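TqaA (Penicillium aethiopicum, PDB 5DLK) is the terminal condensation-like domain of a fungal nonribosomal peptide synthetase and probably closes the finished, carrier-bound peptide into a macrocycle. Local coordinates at residues His95-Thr100 / Ser206-Tyr211; Thr100-His105 / His178-Gly183. One frame throughout, in Å; residues are numbered along the deposited sequence. Where two conformers were deposited one is given.

Interaction 1 (His95-Thr100 / Ser206-Tyr211)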
ATOM      1  N   HIS A  95      -8.822  13.064   9.827  1.00 31.13           N
ATOM      2  CA  HIS A  95      -8.754  12.163   8.658  1.00 28.26           C
ATOM      3  C   HIS A  95      -9.850  11.104   8.663  1.00 24.58           C
ATOM      4  O   HIS A  95      -9.787  10.156   9.437  1.00 27.45           O
ATOM      5  CB  HIS A  95      -7.393  11.464   8.604  1.00 28.90           C
ATOM      6  CG  HIS A  95      -6.229  12.401   8.473  1.00 29.46           C
ATOM      7  ND1 HIS A  95      -5.923  13.049   7.298  1.00 29.45           N
ATOM      8  CD2 HIS A  95      -5.275  12.768   9.364  1.00 30.02           C
ATOM      9  CE1 HIS A  95      -4.842  13.787   7.471  1.00 30.87           C
ATOM     10  NE2 HIS A  95      -4.429  13.634   8.715  1.00 30.82           N
ATOM     11  N   SER A  96     -10.834  11.223   7.781  1.00 22.30           N
ATOM     12  CA  SER A  96     -11.994  10.343   7.880  1.00 24.25           C
ATOM     13  C   SER A  96     -11.653   8.870   7.620  1.00 20.78           C
ATOM     14  O   SER A  96     -12.365   7.978   8.088  1.00 22.07           O
ATOM     15  CB  SER A  96     -13.102  10.809   6.929  1.00 30.68           C
ATOM     16  OG  SER A  96     -12.747  10.608   5.577  1.00 26.71           O
ATOM     17  N   ILE A  97     -10.560   8.602   6.899  1.00 19.84           N
ATOM     18  CA  ILE A  97     -10.161   7.213   6.682  1.00 20.37           C
ATOM     19  C   ILE A  97      -9.841   6.525   8.021  1.00 20.93           C
ATOM     20  O   ILE A  97     -10.056   5.326   8.167  1.00 20.93           O
ATOM     21  CB  ILE A  97      -8.936   7.100   5.721  1.00 20.08           C
ATOM     22  CG1 ILE A  97      -8.703   5.640   5.309  1.00 22.62           C
ATOM     23  CG2 ILE A  97      -7.681   7.653   6.364  1.00 19.45           C
ATOM     24  CD1 ILE A  97      -9.889   4.995   4.664  1.00 23.00           C
ATOM     25  N   LEU A  98      -9.372   7.293   9.007  1.00 20.91           N
ATOM     26  CA  LEU A  98      -9.034   6.730  10.316  1.00 21.52           C
ATOM     27  C   LEU A  98     -10.299   6.460  11.162  1.00 25.98           C
ATOM     28  O   LEU A  98     -10.238   5.743  12.165  1.00 25.56           O
ATOM     29  CB  LEU A  98      -8.063   7.657  11.070  1.00 22.79           C
ATOM     30  CG  LEU A  98      -6.735   8.014  10.403  1.00 27.33           C
ATOM     31  CD1 LEU A  98      -5.864   8.902  11.290  1.00 26.04           C
ATOM     32  CD2 LEU A  98      -5.965   6.762   9.976  1.00 24.25           C
ATOM     33  N   ARG A  99     -11.443   7.011  10.755  1.00 24.03           N
ATOM     34  CA  ARG A  99     -12.699   6.663  11.423  1.00 23.84           C
ATOM     35  C   ARG A  99     -13.590   5.852  10.513  1.00 25.10           C
ATOM     36  O   ARG A  99     -14.817   5.943  10.577  1.00 27.28           O
ATOM     37  CB  ARG A  99     -13.442   7.915  11.903  1.00 26.20           C
ATOM     38  CG  ARG A  99     -13.000   9.202  11.276  1.00 26.42           C
ATOM     39  CD  ARG A  99     -13.620  10.399  12.010  1.00 32.28           C
ATOM     40  NE  ARG A  99     -13.285  11.626  11.309  1.00 28.69           N
ATOM     41  CZ  ARG A  99     -14.016  12.137  10.331  1.00 25.76           C
ATOM     42  NH1 ARG A  99     -15.142  11.538   9.964  1.00 30.68           N
ATOM     43  NH2 ARG A  99     -13.623  13.241   9.727  1.00 28.71           N
ATOM     44  N   THR A 100     -12.967   5.057   9.648  1.00 23.14           N
ATOM     45  CA  THR A 100     -13.720   4.208   8.744  1.00 20.47           C
ATOM     46  C   THR A 100     -13.794   2.763   9.238  1.00 22.70           C
ATOM     47  O   THR A 100     -12.807   2.190   9.713  1.00 22.67           O
ATOM     48  CB  THR A 100     -13.096   4.264   7.316  1.00 20.36           C
ATOM     49  OG1 THR A 100     -13.186   5.601   6.824  1.00 23.19           O
ATOM     50  CG2 THR A 100     -13.826   3.370   6.384  1.00 23.56           C
ATOM     51  N   SER A 206      -8.050  17.087   2.093  1.00 47.24           N
ATOM     52  CA  SER A 206      -9.139  16.251   1.601  1.00 40.39           C
ATOM     53  C   SER A 206      -9.048  14.883   2.236  1.00 34.62           C
ATOM     54  O   SER A 206      -8.028  14.542   2.834  1.00 39.15           O
ATOM     55  CB  SER A 206      -9.096  16.138   0.081  1.00 40.41           C
ATOM     56  OG  SER A 206      -9.142  17.424  -0.504  1.00 46.08           O
ATOM     57  N   ASP A 207     -10.113  14.098   2.146  1.00 32.53           N
ATOM     58  CA  ASP A 207     -10.010  12.736   2.652  1.00 35.04           C
ATOM     59  C   ASP A 207     -10.096  11.723   1.524  1.00 30.51           C
ATOM     60  O   ASP A 207     -10.218  12.088   0.351  1.00 29.22           O
ATOM     61  CB  ASP A 207     -11.066  12.440   3.718  1.00 31.28           C
ATOM     62  CG  ASP A 207     -12.482  12.682   3.250  1.00 34.18           C
ATOM     63  OD1 ASP A 207     -12.712  12.852   2.032  1.00 38.15           O
ATOM     64  OD2 ASP A 207     -13.386  12.679   4.119  1.00 40.05           O
ATOM     65  N   PHE A 208     -10.019  10.448   1.890  1.00 26.57           N
ATOM     66  CA  PHE A 208     -10.018   9.389   0.899  1.00 26.28           C
ATOM     67  C   PHE A 208     -11.355   9.325   0.161  1.00 26.25           C
ATOM     68  O   PHE A 208     -11.393   9.067  -1.036  1.00 22.90           O
ATOM     69  CB  PHE A 208      -9.686   8.052   1.568  1.00 25.70           C
ATOM     70  CG  PHE A 208      -9.530   6.927   0.601  1.00 23.39           C
ATOM     71  CD1 PHE A 208      -8.509   6.946  -0.338  1.00 26.44           C
ATOM     72  CD2 PHE A 208     -10.416   5.859   0.623  1.00 20.49           C
ATOM     73  CE1 PHE A 208      -8.373   5.913  -1.245  1.00 22.99           C
ATOM     74  CE2 PHE A 208     -10.285   4.817  -0.275  1.00 21.43           C
ATOM     75  CZ  PHE A 208      -9.265   4.843  -1.210  1.00 19.37           C
ATOM     76  N   ALA A 209     -12.461   9.581   0.858  1.00 25.11           N
ATOM     77  CA  ALA A 209     -13.756   9.583   0.186  1.00 26.59           C
ATOM     78  C   ALA A 209     -13.765  10.575  -0.987  1.00 24.79           C
ATOM     79  O   ALA A 209     -14.343  10.291  -2.036  1.00 25.68           O
ATOM     80  CB  ALA A 209     -14.882   9.903   1.172  1.00 27.84           C
ATOM     81  N   HIS A 210     -13.092  11.712  -0.836  0.51 24.94           N
ATOM     82  CA  HIS A 210     -13.076  12.727  -1.894  0.51 26.78           C
ATOM     83  C   HIS A 210     -12.248  12.294  -3.112  0.51 25.84           C
ATOM     84  O   HIS A 210     -12.490  12.727  -4.234  0.51 23.58           O
ATOM     85  CB  HIS A 210     -12.549  14.048  -1.342  0.51 28.67           C
ATOM     86  CG  HIS A 210     -13.375  14.591  -0.220  0.51 30.26           C
ATOM     87  ND1 HIS A 210     -12.839  15.326   0.816  0.51 34.73           N
ATOM     88  CD2 HIS A 210     -14.699  14.481   0.040  0.51 31.19           C
ATOM     89  CE1 HIS A 210     -13.800  15.653   1.661  0.51 29.94           C
ATOM     90  NE2 HIS A 210     -14.938  15.154   1.213  0.51 29.70           N
ATOM     91  N   TYR A 211     -11.262  11.445  -2.876  1.00 26.47           N
ATOM     92  CA  TYR A 211     -10.541  10.802  -3.965  1.00 22.47           C
ATOM     93  C   TYR A 211     -11.488   9.916  -4.765  1.00 23.76           C
ATOM     94  O   TYR A 211     -11.506   9.963  -6.004  1.00 24.98           O
ATOM     95  CB  TYR A 211      -9.382   9.988  -3.393  1.00 24.39           C
ATOM     96  CG  TYR A 211      -8.567   9.217  -4.408  1.00 22.73           C
ATOM     97  CD1 TYR A 211      -7.564   9.836  -5.134  1.00 24.47           C
ATOM     98  CD2 TYR A 211      -8.787   7.858  -4.607  1.00 26.45           C
ATOM     99  CE1 TYR A 211      -6.795   9.124  -6.044  1.00 25.33           C
ATOM    100  CE2 TYR A 211      -8.040   7.145  -5.522  1.00 23.01           C
ATOM    101  CZ  TYR A 211      -7.045   7.784  -6.235  1.00 24.66           C
ATOM    102  OH  TYR A 211      -6.291   7.076  -7.142  1.00 26.41           O
TER
HETATM  103  O   HOH W   1      -7.439  12.491   4.903  1.00 32.44           O
HETATM  104  O   HOH W   2     -12.405   8.674   3.667  1.00 26.91           O
HETATM  105  O   HOH W   3      -8.787  10.315   4.732  1.00 23.90           O

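Interaction 2 (Thr100-His105 / His178-Gly183)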
ATOM      1  N   THR A 100     -12.967   5.057   9.648  1.00 23.14           N
ATOM      2  CA  THR A 100     -13.720   4.208   8.744  1.00 20.47           C
ATOM      3  C   THR A 100     -13.794   2.763   9.238  1.00 22.70           C
ATOM      4  O   THR A 100     -12.807   2.190   9.713  1.00 22.67           O
ATOM      5  CB  THR A 100     -13.096   4.264   7.316  1.00 20.36           C
ATOM      6  OG1 THR A 100     -13.186   5.601   6.824  1.00 23.19           O
ATOM      7  CG2 THR A 100     -13.826   3.370   6.384  1.00 23.56           C
ATOM      8  N   SER A 101     -14.984   2.191   9.103  1.00 21.29           N
ATOM      9  CA  SER A 101     -15.296   0.817   9.429  1.00 24.34           C
ATOM     10  C   SER A 101     -15.575   0.071   8.118  1.00 27.56           C
ATOM     11  O   SER A 101     -16.168   0.640   7.192  1.00 25.75           O
ATOM     12  CB  SER A 101     -16.509   0.793  10.381  1.00 23.39           C
ATOM     13  OG  SER A 101     -17.211  -0.430  10.352  1.00 27.97           O
ATOM     14  N   PHE A 102     -15.131  -1.179   8.025  1.00 25.07           N
ATOM     15  CA  PHE A 102     -15.306  -1.960   6.803  1.00 25.24           C
ATOM     16  C   PHE A 102     -16.198  -3.149   7.060  1.00 26.91           C
ATOM     17  O   PHE A 102     -15.996  -3.889   8.021  1.00 26.86           O
ATOM     18  CB  PHE A 102     -13.956  -2.461   6.251  1.00 21.88           C
ATOM     19  CG  PHE A 102     -13.005  -1.371   5.894  1.00 23.48           C
ATOM     20  CD1 PHE A 102     -12.197  -0.795   6.857  1.00 23.18           C
ATOM     21  CD2 PHE A 102     -12.888  -0.939   4.577  1.00 26.39           C
ATOM     22  CE1 PHE A 102     -11.314   0.224   6.522  1.00 21.04           C
ATOM     23  CE2 PHE A 102     -12.016   0.066   4.236  1.00 24.86           C
ATOM     24  CZ  PHE A 102     -11.228   0.657   5.206  1.00 24.87           C
ATOM     25  N   VAL A 103     -17.191  -3.344   6.201  1.00 25.80           N
ATOM     26  CA  VAL A 103     -17.937  -4.591   6.238  1.00 27.05           C
ATOM     27  C   VAL A 103     -18.190  -5.052   4.820  1.00 30.46           C
ATOM     28  O   VAL A 103     -17.969  -4.319   3.859  1.00 30.25           O
ATOM     29  CB  VAL A 103     -19.310  -4.474   6.980  1.00 28.99           C
ATOM     30  CG1 VAL A 103     -19.127  -4.056   8.429  1.00 28.16           C
ATOM     31  CG2 VAL A 103     -20.233  -3.507   6.259  1.00 28.93           C
ATOM     32  N   GLU A 104     -18.662  -6.278   4.705  1.00 35.10           N
ATOM     33  CA  GLU A 104     -18.998  -6.846   3.428  1.00 42.84           C
ATOM     34  C   GLU A 104     -20.505  -6.731   3.234  1.00 47.64           C
ATOM     35  O   GLU A 104     -21.257  -7.111   4.111  1.00 43.48           O
ATOM     36  CB  GLU A 104     -18.574  -8.307   3.391  1.00 45.11           C
ATOM     37  CG  GLU A 104     -17.764  -8.753   2.207  1.00 49.76           C
ATOM     38  CD  GLU A 104     -17.192 -10.146   2.412  1.00 53.56           C
ATOM     39  OE1 GLU A 104     -17.821 -10.967   3.112  1.00 60.10           O
ATOM     40  OE2 GLU A 104     -16.093 -10.420   1.894  1.00 54.24           O
ATOM     41  N   HIS A 105     -20.943  -6.180   2.103  1.00 54.05           N
ATOM     42  CA  HIS A 105     -22.168  -6.680   1.454  1.00 61.50           C
ATOM     43  C   HIS A 105     -22.241  -6.984   0.015  1.00 63.64           C
ATOM     44  O   HIS A 105     -21.612  -6.390  -0.869  1.00 65.40           O
ATOM     45  CB  HIS A 105     -23.338  -5.852   1.848  1.00 59.89           C
ATOM     46  CG  HIS A 105     -23.994  -5.036   0.774  1.00 64.01           C
ATOM     47  ND1 HIS A 105     -24.707  -5.541  -0.296  1.00 69.82           N
ATOM     48  CD2 HIS A 105     -24.214  -3.686   0.787  1.00 65.48           C
ATOM     49  CE1 HIS A 105     -25.181  -4.515  -0.988  1.00 64.80           C
ATOM     50  NE2 HIS A 105     -24.901  -3.379  -0.351  1.00 65.94           N
ATOM     51  N   HIS A 178      -3.809  -1.680   6.000  1.00 17.88           N
ATOM     52  CA  HIS A 178      -3.200  -1.065   4.819  1.00 14.85           C
ATOM     53  C   HIS A 178      -4.284  -0.557   3.840  1.00 16.15           C
ATOM     54  O   HIS A 178      -3.995   0.202   2.918  1.00 18.38           O
ATOM     55  CB  HIS A 178      -2.236  -2.077   4.155  1.00 17.46           C
ATOM     56  CG  HIS A 178      -1.123  -1.466   3.360  1.00 16.78           C
ATOM     57  ND1 HIS A 178      -1.231  -0.245   2.706  1.00 18.47           N
ATOM     58  CD2 HIS A 178       0.131  -1.902   3.095  1.00 18.01           C
ATOM     59  CE1 HIS A 178      -0.105   0.027   2.087  1.00 18.89           C
ATOM     60  NE2 HIS A 178       0.743  -0.973   2.293  1.00 20.84           N
ATOM     61  N   SER A 179      -5.544  -0.922   4.076  1.00 18.95           N
ATOM     62  CA  SER A 179      -6.640  -0.302   3.328  1.00 17.48           C
ATOM     63  C   SER A 179      -6.764   1.185   3.657  1.00 19.47           C
ATOM     64  O   SER A 179      -7.517   1.905   2.999  1.00 19.29           O
ATOM     65  CB  SER A 179      -7.973  -0.997   3.619  1.00 19.73           C
ATOM     66  OG  SER A 179      -8.324  -0.892   5.003  1.00 21.03           O
ATOM     67  N   GLN A 180      -6.008   1.642   4.659  1.00 18.48           N
ATOM     68  CA  GLN A 180      -6.170   3.000   5.190  1.00 19.61           C
ATOM     69  C   GLN A 180      -4.935   3.881   5.044  1.00 18.67           C
ATOM     70  O   GLN A 180      -4.926   5.024   5.512  1.00 21.64           O
ATOM     71  CB  GLN A 180      -6.573   2.930   6.686  1.00 15.21           C
ATOM     72  CG  GLN A 180      -7.870   2.177   6.922  1.00 16.96           C
ATOM     73  CD  GLN A 180      -8.121   1.940   8.411  1.00 20.51           C
ATOM     74  OE1 GLN A 180      -7.428   1.144   9.042  1.00 18.00           O
ATOM     75  NE2 GLN A 180      -9.094   2.660   8.981  1.00 21.65           N
ATOM     76  N   TRP A 181      -3.883   3.382   4.391  1.00 19.18           N
ATOM     77  CA  TRP A 181      -2.685   4.192   4.217  1.00 17.87           C
ATOM     78  C   TRP A 181      -1.879   3.695   3.008  1.00 20.78           C
ATOM     79  O   TRP A 181      -2.143   2.613   2.485  1.00 18.02           O
ATOM     80  CB  TRP A 181      -1.802   4.167   5.488  1.00 19.91           C
ATOM     81  CG  TRP A 181      -1.211   2.820   5.780  1.00 19.56           C
ATOM     82  CD1 TRP A 181      -1.798   1.805   6.471  1.00 18.58           C
ATOM     83  CD2 TRP A 181       0.067   2.324   5.351  1.00 20.69           C
ATOM     84  NE1 TRP A 181      -0.963   0.719   6.523  1.00 19.91           N
ATOM     85  CE2 TRP A 181       0.189   1.010   5.843  1.00 19.36           C
ATOM     86  CE3 TRP A 181       1.122   2.866   4.608  1.00 22.14           C
ATOM     87  CZ2 TRP A 181       1.321   0.220   5.612  1.00 20.86           C
ATOM     88  CZ3 TRP A 181       2.254   2.078   4.375  1.00 20.76           C
ATOM     89  CH2 TRP A 181       2.342   0.775   4.874  1.00 23.02           C
ATOM     90  N   ASP A 182      -0.923   4.500   2.568  1.00 20.19           N
ATOM     91  CA  ASP A 182       0.054   4.050   1.577  1.00 21.14           C
ATOM     92  C   ASP A 182       1.403   4.721   1.809  1.00 23.12           C
ATOM     93  O   ASP A 182       1.544   5.582   2.688  1.00 23.51           O
ATOM     94  CB  ASP A 182      -0.442   4.302   0.147  1.00 21.03           C
ATOM     95  CG  ASP A 182      -0.819   5.741  -0.111  1.00 25.11           C
ATOM     96  OD1 ASP A 182      -0.279   6.651   0.557  1.00 26.54           O
ATOM     97  OD2 ASP A 182      -1.649   5.972  -1.021  1.00 28.06           O
ATOM     98  N   GLY A 183       2.401   4.316   1.028  1.00 22.06           N
ATOM     99  CA  GLY A 183       3.758   4.792   1.243  1.00 23.61           C
ATOM    100  C   GLY A 183       3.882   6.301   1.146  1.00 26.42           C
ATOM    101  O   GLY A 183       4.685   6.917   1.852  1.00 26.50           O
TER
HETATM  102  O   HOH W   4     -10.611   2.893  11.502  1.00 20.25           O

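Interaction 1 (His95-Thr100 / Ser206-Tyr211)
S96 and D207 make the one direct polar bond of this contact: S96 OG donates to D207 OD2 at 2.6 Å. The hydroxyl comes in from above the carboxylate, 44° out of its plane. Both side chains hold their outer groups between the backbone N and the carbonyl carbon (chi1 69° for S96, 56° for D207), and this turns OG and the carboxylate onto each other. D207 is the N-cap of helix 208-218, and its other oxygen, OD1, takes H210 N at 3.1 Å, nearly in line with the C-O bond. S96 OG also accepts from a water, 2.7 Å away, that in turn receives A209 N. A second water accepts from both I97 N and F208 N, while a third joins H95 ND1 to S206 O; the far nitrogen of that imidazole is held by D192. Beside this wet seam the apolar contact is slight. I97 CD1 reaches F208 CD2 at 4.2 Å, the two side chains meeting at a slant, and Q111 of strand 108-115 also touches both. On the S96 side, S96 O is gripped from opposite faces by R99 N and T100 OG1, the latter at 2.8 Å, and the R99 guanidinium lies flat over S96 CA. The chemistry is that of a capped helix start docked on a 3-10 turn: one carboxylate serves both, two of the helix's first N-H groups are satisfied through water, and the helix N-terminus, with R99 NH2 5.6 Å from D207 OD2, would probably favour the ionised aspartate.

Interaction 2 (Thr100-His105 / His178-Gly183)
The HxxxDG signature of condensation domains, here H178-G183, sits in the loop between strand 169-177 and helix 186-197, and F102 of strand 100-105 packs against its S179 and Q180. F102 CZ comes to 3.3 Å from S179 OG, a hydroxyl that shares a hydrogen bond with S177 OG. Q180 CG approaches the ring's edge near its plane, 4.0 Å from F102 CE1, and the amide stands almost square to the ring, 86° apart. With CG anti to the carbonyl carbon (chi1 -59°) and an extended chain beyond, Q180 runs past the ring until NE2 donates to I97 O, while OE1 accepts from S177 N. One water links NE2 to T100 O, 3.0 and 2.9 Å from them. T100 CG2 lies 3.9 Å above one face of the ring, and I62 of helix 56-63 touches both F102 and S179. A leucine in place of F102 would probably leave a gap beside S179 OG and take away the ring edge against which Q180 CG rests, though the amide would keep its own bonds. Such a histidine-to-glycine loop, its S179 and Q180 packed on a neighbouring strand, is the HxxxDG motif loop of the condensation-domain fold, which in relatives lines the active site.

In the fold
Segments 95-100 and 100-105 share T100, where the 3-10 turn after helix 81-94 runs into strand 100-105; of the two partner segments, T100 itself touches only 178-183. The centres of interactions 1 and 2 are 10 Å apart, and they are joined directly by Q180 NE2 to I97 O, 2.9 Å, with I97 CD1 also packed on S179 O at 4.2 Å. The turn therefore leans on helix 208-218 on one flank and on the motif loop on another. Phosphopantetheine, absent from this model, is bound in another structure of the protein by residues including G183, at the end of 178-183, and N311, whose side chain is about 11 Å from that of F208.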